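Local structure of putative glutathionylspermidine synthase (Methylobacillus flagellatus, 3N6X) at residues G249-V259 / L293-N304. The protein is a putative glutathionylspermidine synthase of the circularly permuted ATP-grasp family, whose members would be expected to use ATP to form an amide bond. Numbering follows the deposited sequence.
Sequences GQDLFVRNNAV and LGVPGLLSVYRN. With SO4 (sulfate ion), chain C.
The Asn257 amide packs on CB and the backbone O of Asn304, whose own amide plane is turned 79° from it. At the edge of the Asn257 amide, ND2 gives a nearly straight hydrogen bond to the backbone O of Asn304 (3.2 Å), in its own plane but reaching that carbonyl from above. With CG anti to the backbone N (chi1 -156°), Asn257 swings over the helix end, and its OD1 lies 3.3 Å from Val301 CA and accepts a hydrogen bond from a water that also donates to Ser300 OG. The Asn304 amide turns back instead, ND2 donating to Ser300 O (2.8 Å). A sulfate, probably from the crystallisation liquor, lies at the edge of the Arg303 guanidinium, NE to O1 3.0 Å; Ser300 OG donates to the same ion, and Asn304 ND2 adds a weak bond.

Beyond this polar end aliphatic side chains carry much of the contact, with waters bridging the backbones. Val301 splits its branches, CG2 packing on Val254 CG1 (3.6 Å) and CG1 lying against the Asn257 backbone, while Val259 CG2 touches Leu298 CD1 (3.7 Å). Val295 puts CG2 against Leu252 CB and Gly249 O, and CG1 near Val254 CG2; a water ties Val254 N to Pro296 O. Gly249 CA comes 3.2 Å from Gly294 O, with a third water linking its N to Leu293 O.

Thus the hairpin of strands 252-254 and 259-261, which continues to strand 268-275 in a mixed sheet, lies against helix 298-303 and the type II turn leading into it; Leu298 also reaches strands 268-275 and 308-310.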
loop_
_atom_site.group_PDB
_atom_site.type_symbol
_atom_site.label_atom_id
_atom_site.label_comp_id
_atom_site.label_asym_id
_atom_site.label_seq_id
_atom_site.Cartn_x
_atom_site.Cartn_y
_atom_site.Cartn_z
ATOM N N GLY A 249 -21.548 8.565 -7.272
ATOM C CA GLY A 249 -21.674 9.994 -7.554
ATOM C C GLY A 249 -23.103 10.512 -7.594
ATOM O O GLY A 249 -23.429 11.515 -6.937
ATOM N N GLN A 250 -23.977 9.801 -8.321
ATOM C CA GLN A 250 -25.385 10.190 -8.525
ATOM C C GLN A 250 -26.229 10.186 -7.246
ATOM O O GLN A 250 -27.301 10.788 -7.229
ATOM C CB GLN A 250 -26.038 9.340 -9.645
ATOM C CG GLN A 250 -26.120 7.825 -9.339
ATOM C CD GLN A 250 -24.879 7.038 -9.743
ATOM O OE1 GLN A 250 -23.800 7.597 -10.052
ATOM N NE2 GLN A 250 -24.999 5.714 -9.720
ATOM N N ASP A 251 -25.728 9.537 -6.165
ATOM C CA ASP A 251 -26.407 9.453 -4.858
ATOM C C ASP A 251 -26.224 10.720 -4.025
ATOM O O ASP A 251 -26.908 10.898 -3.008
ATOM C CB ASP A 251 -25.896 8.235 -4.072
ATOM C CG ASP A 251 -26.204 6.923 -4.746
ATOM O OD1 ASP A 251 -27.288 6.816 -5.361
ATOM O OD2 ASP A 251 -25.354 5.993 -4.665
ATOM N N LEU A 252 -25.291 11.584 -4.445
ATOM C CA LEU A 252 -24.946 12.819 -3.750
ATOM C C LEU A 252 -25.192 14.013 -4.647
ATOM O O LEU A 252 -25.225 13.879 -5.871
ATOM C CB LEU A 252 -23.444 12.805 -3.334
ATOM C CG LEU A 252 -22.955 11.606 -2.518
ATOM C CD1 LEU A 252 -21.442 11.696 -2.271
ATOM C CD2 LEU A 252 -23.713 11.482 -1.206
ATOM N N PHE A 253 -25.334 15.185 -4.049
ATOM C CA PHE A 253 -25.482 16.415 -4.802
ATOM C C PHE A 253 -25.001 17.562 -3.961
ATOM O O PHE A 253 -24.970 17.460 -2.734
ATOM C CB PHE A 253 -26.949 16.633 -5.313
ATOM C CG PHE A 253 -27.991 16.848 -4.236
ATOM C CD1 PHE A 253 -28.278 18.126 -3.768
ATOM C CD2 PHE A 253 -28.695 15.768 -3.697
ATOM C CE1 PHE A 253 -29.208 18.319 -2.744
ATOM C CE2 PHE A 253 -29.637 15.964 -2.682
ATOM C CZ PHE A 253 -29.892 17.236 -2.215
ATOM N N VAL A 254 -24.629 18.658 -4.614
ATOM C CA VAL A 254 -24.098 19.837 -3.960
ATOM C C VAL A 254 -25.108 20.993 -4.015
ATOM O O VAL A 254 -25.731 21.216 -5.052
ATOM C CB VAL A 254 -22.753 20.237 -4.661
ATOM C CG1 VAL A 254 -22.420 21.714 -4.452
ATOM C CG2 VAL A 254 -21.607 19.345 -4.206
ATOM N N ARG A 255 -25.207 21.768 -2.916
ATOM C CA ARG A 255 -25.894 23.065 -2.870
ATOM C C ARG A 255 -25.507 23.891 -1.659
ATOM O O ARG A 255 -25.311 23.347 -0.574
ATOM C CB ARG A 255 -27.424 22.977 -3.059
ATOM C CG ARG A 255 -28.166 22.370 -1.917
ATOM C CD ARG A 255 -29.636 22.712 -1.988
ATOM N NE ARG A 255 -30.434 21.636 -1.425
ATOM C CZ ARG A 255 -30.648 21.480 -0.128
ATOM N NH1 ARG A 255 -30.186 22.372 0.738
ATOM N NH2 ARG A 255 -31.363 20.453 0.314
ATOM N N ASN A 256 -25.376 25.207 -1.863
ATOM C CA ASN A 256 -24.992 26.187 -0.846
ATOM C C ASN A 256 -23.857 25.725 0.074
ATOM O O ASN A 256 -23.970 25.723 1.310
ATOM C CB ASN A 256 -26.208 26.720 -0.106
ATOM C CG ASN A 256 -27.158 27.451 -1.025
ATOM O OD1 ASN A 256 -26.757 28.083 -2.017
ATOM N ND2 ASN A 256 -28.429 27.361 -0.734
ATOM N N ASN A 257 -22.718 25.370 -0.561
ATOM C CA ASN A 257 -21.491 24.947 0.120
ATOM C C ASN A 257 -21.676 23.734 1.026
ATOM O O ASN A 257 -21.112 23.671 2.125
ATOM C CB ASN A 257 -20.833 26.115 0.861
ATOM C CG ASN A 257 -19.360 25.912 1.083
ATOM O OD1 ASN A 257 -18.680 25.265 0.287
ATOM N ND2 ASN A 257 -18.842 26.433 2.192
ATOM N N ALA A 258 -22.438 22.762 0.561
ATOM C CA ALA A 258 -22.670 21.546 1.313
ATOM C C ALA A 258 -22.948 20.414 0.362
ATOM O O ALA A 258 -23.376 20.646 -0.770
ATOM C CB ALA A 258 -23.842 21.732 2.276
ATOM N N VAL A 259 -22.680 19.188 0.805
ATOM C CA VAL A 259 -22.927 17.977 0.027
ATOM C C VAL A 259 -24.009 17.220 0.755
ATOM O O VAL A 259 -23.957 17.104 1.993
ATOM C CB VAL A 259 -21.622 17.120 -0.128
ATOM C CG1 VAL A 259 -21.894 15.816 -0.879
ATOM C CG2 VAL A 259 -20.527 17.921 -0.819
ATOM N N LEU A 293 -18.712 9.411 -12.514
ATOM C CA LEU A 293 -18.401 8.830 -11.207
ATOM C C LEU A 293 -18.494 9.839 -10.096
ATOM O O LEU A 293 -18.636 9.461 -8.934
ATOM C CB LEU A 293 -16.981 8.222 -11.213
ATOM C CG LEU A 293 -16.665 7.201 -12.289
ATOM C CD1 LEU A 293 -15.289 6.646 -12.088
ATOM C CD2 LEU A 293 -17.714 6.074 -12.317
ATOM N N GLY A 294 -18.365 11.110 -10.442
ATOM C CA GLY A 294 -18.258 12.174 -9.460
ATOM C C GLY A 294 -19.519 12.918 -9.115
ATOM O O GLY A 294 -20.636 12.448 -9.364
ATOM N N VAL A 295 -19.332 14.068 -8.465
ATOM C CA VAL A 295 -20.381 14.904 -7.930
ATOM C C VAL A 295 -20.112 16.332 -8.401
ATOM O O VAL A 295 -19.134 16.945 -7.959
ATOM C CB VAL A 295 -20.399 14.813 -6.357
ATOM C CG1 VAL A 295 -21.589 15.575 -5.762
ATOM C CG2 VAL A 295 -20.389 13.353 -5.876
ATOM N N PRO A 296 -20.960 16.900 -9.292
ATOM C CA PRO A 296 -20.701 18.277 -9.764
ATOM C C PRO A 296 -20.639 19.309 -8.634
ATOM O O PRO A 296 -21.536 19.368 -7.794
ATOM C CB PRO A 296 -21.860 18.541 -10.734
ATOM C CG PRO A 296 -22.290 17.166 -11.187
ATOM C CD PRO A 296 -22.130 16.302 -9.975
ATOM N N GLY A 297 -19.557 20.090 -8.612
ATOM C CA GLY A 297 -19.339 21.140 -7.618
ATOM C C GLY A 297 -18.673 20.684 -6.333
ATOM O O GLY A 297 -18.407 21.506 -5.454
ATOM N N LEU A 298 -18.377 19.376 -6.217
ATOM C CA LEU A 298 -17.754 18.799 -5.020
ATOM C C LEU A 298 -16.441 19.497 -4.635
ATOM O O LEU A 298 -16.238 19.809 -3.455
ATOM C CB LEU A 298 -17.525 17.288 -5.209
ATOM C CG LEU A 298 -16.877 16.538 -4.038
ATOM C CD1 LEU A 298 -17.706 16.667 -2.774
ATOM C CD2 LEU A 298 -16.656 15.075 -4.388
ATOM N N LEU A 299 -15.551 19.737 -5.618
ATOM C CA LEU A 299 -14.279 20.392 -5.352
ATOM C C LEU A 299 -14.448 21.766 -4.692
ATOM O O LEU A 299 -13.740 22.067 -3.727
ATOM C CB LEU A 299 -13.421 20.489 -6.627
ATOM C CG LEU A 299 -12.024 21.112 -6.425
ATOM C CD1 LEU A 299 -11.137 20.230 -5.512
ATOM C CD2 LEU A 299 -11.364 21.392 -7.748
ATOM N N SER A 300 -15.423 22.571 -5.171
ATOM C CA SER A 300 -15.725 23.895 -4.599
ATOM C C SER A 300 -16.148 23.822 -3.112
ATOM O O SER A 300 -15.730 24.670 -2.319
ATOM C CB SER A 300 -16.800 24.602 -5.425
ATOM O OG SER A 300 -17.243 25.794 -4.794
ATOM N N VAL A 301 -16.982 22.820 -2.742
ATOM C CA VAL A 301 -17.433 22.623 -1.341
ATOM C C VAL A 301 -16.219 22.288 -0.441
ATOM O O VAL A 301 -16.105 22.797 0.674
ATOM C CB VAL A 301 -18.543 21.521 -1.242
ATOM C CG1 VAL A 301 -19.018 21.338 0.193
ATOM C CG2 VAL A 301 -19.717 21.851 -2.151
ATOM N N TYR A 302 -15.341 21.423 -0.935
ATOM C CA TYR A 302 -14.134 21.002 -0.245
ATOM C C TYR A 302 -13.178 22.190 -0.069
ATOM O O TYR A 302 -12.719 22.444 1.044
ATOM C CB TYR A 302 -13.463 19.858 -1.031
ATOM C CG TYR A 302 -12.165 19.359 -0.433
ATOM C CD1 TYR A 302 -12.073 19.045 0.927
ATOM C CD2 TYR A 302 -11.057 19.099 -1.240
ATOM C CE1 TYR A 302 -10.897 18.534 1.473
ATOM C CE2 TYR A 302 -9.889 18.553 -0.711
ATOM C CZ TYR A 302 -9.809 18.279 0.647
ATOM O OH TYR A 302 -8.665 17.744 1.165
ATOM N N ARG A 303 -12.932 22.952 -1.158
ATOM C CA ARG A 303 -12.063 24.139 -1.129
ATOM C C ARG A 303 -12.601 25.209 -0.172
ATOM O O ARG A 303 -11.806 25.940 0.413
ATOM C CB ARG A 303 -11.905 24.735 -2.543
ATOM C CG ARG A 303 -10.955 23.950 -3.469
ATOM C CD ARG A 303 -10.943 24.491 -4.904
ATOM N NE ARG A 303 -11.105 25.952 -4.961
ATOM C CZ ARG A 303 -10.108 26.827 -4.843
ATOM N NH1 ARG A 303 -8.862 26.407 -4.676
ATOM N NH2 ARG A 303 -10.355 28.128 -4.875
ATOM N N ASN A 304 -13.951 25.268 0.023
ATOM C CA ASN A 304 -14.603 26.263 0.897
ATOM C C ASN A 304 -15.033 25.747 2.277
ATOM O O ASN A 304 -15.780 26.430 2.988
ATOM C CB ASN A 304 -15.755 26.967 0.175
ATOM C CG ASN A 304 -15.275 27.877 -0.921
ATOM O OD1 ASN A 304 -14.810 28.978 -0.671
ATOM N ND2 ASN A 304 -15.304 27.404 -2.152
HETATM S S SO4 C . -14.415 28.070 -5.750
HETATM O O1 SO4 C . -14.006 26.691 -5.451
HETATM O O2 SO4 C . -13.865 28.986 -4.737
HETATM O O3 SO4 C . -13.910 28.450 -7.081
HETATM O O4 SO4 C . -15.894 28.162 -5.734
HETATM O O HOH W 1 -19.597 7.031 -8.537
HETATM O O HOH W 2 -23.961 18.314 -7.306
HETATM O O HOH W 3 -18.970 26.100 -2.340
#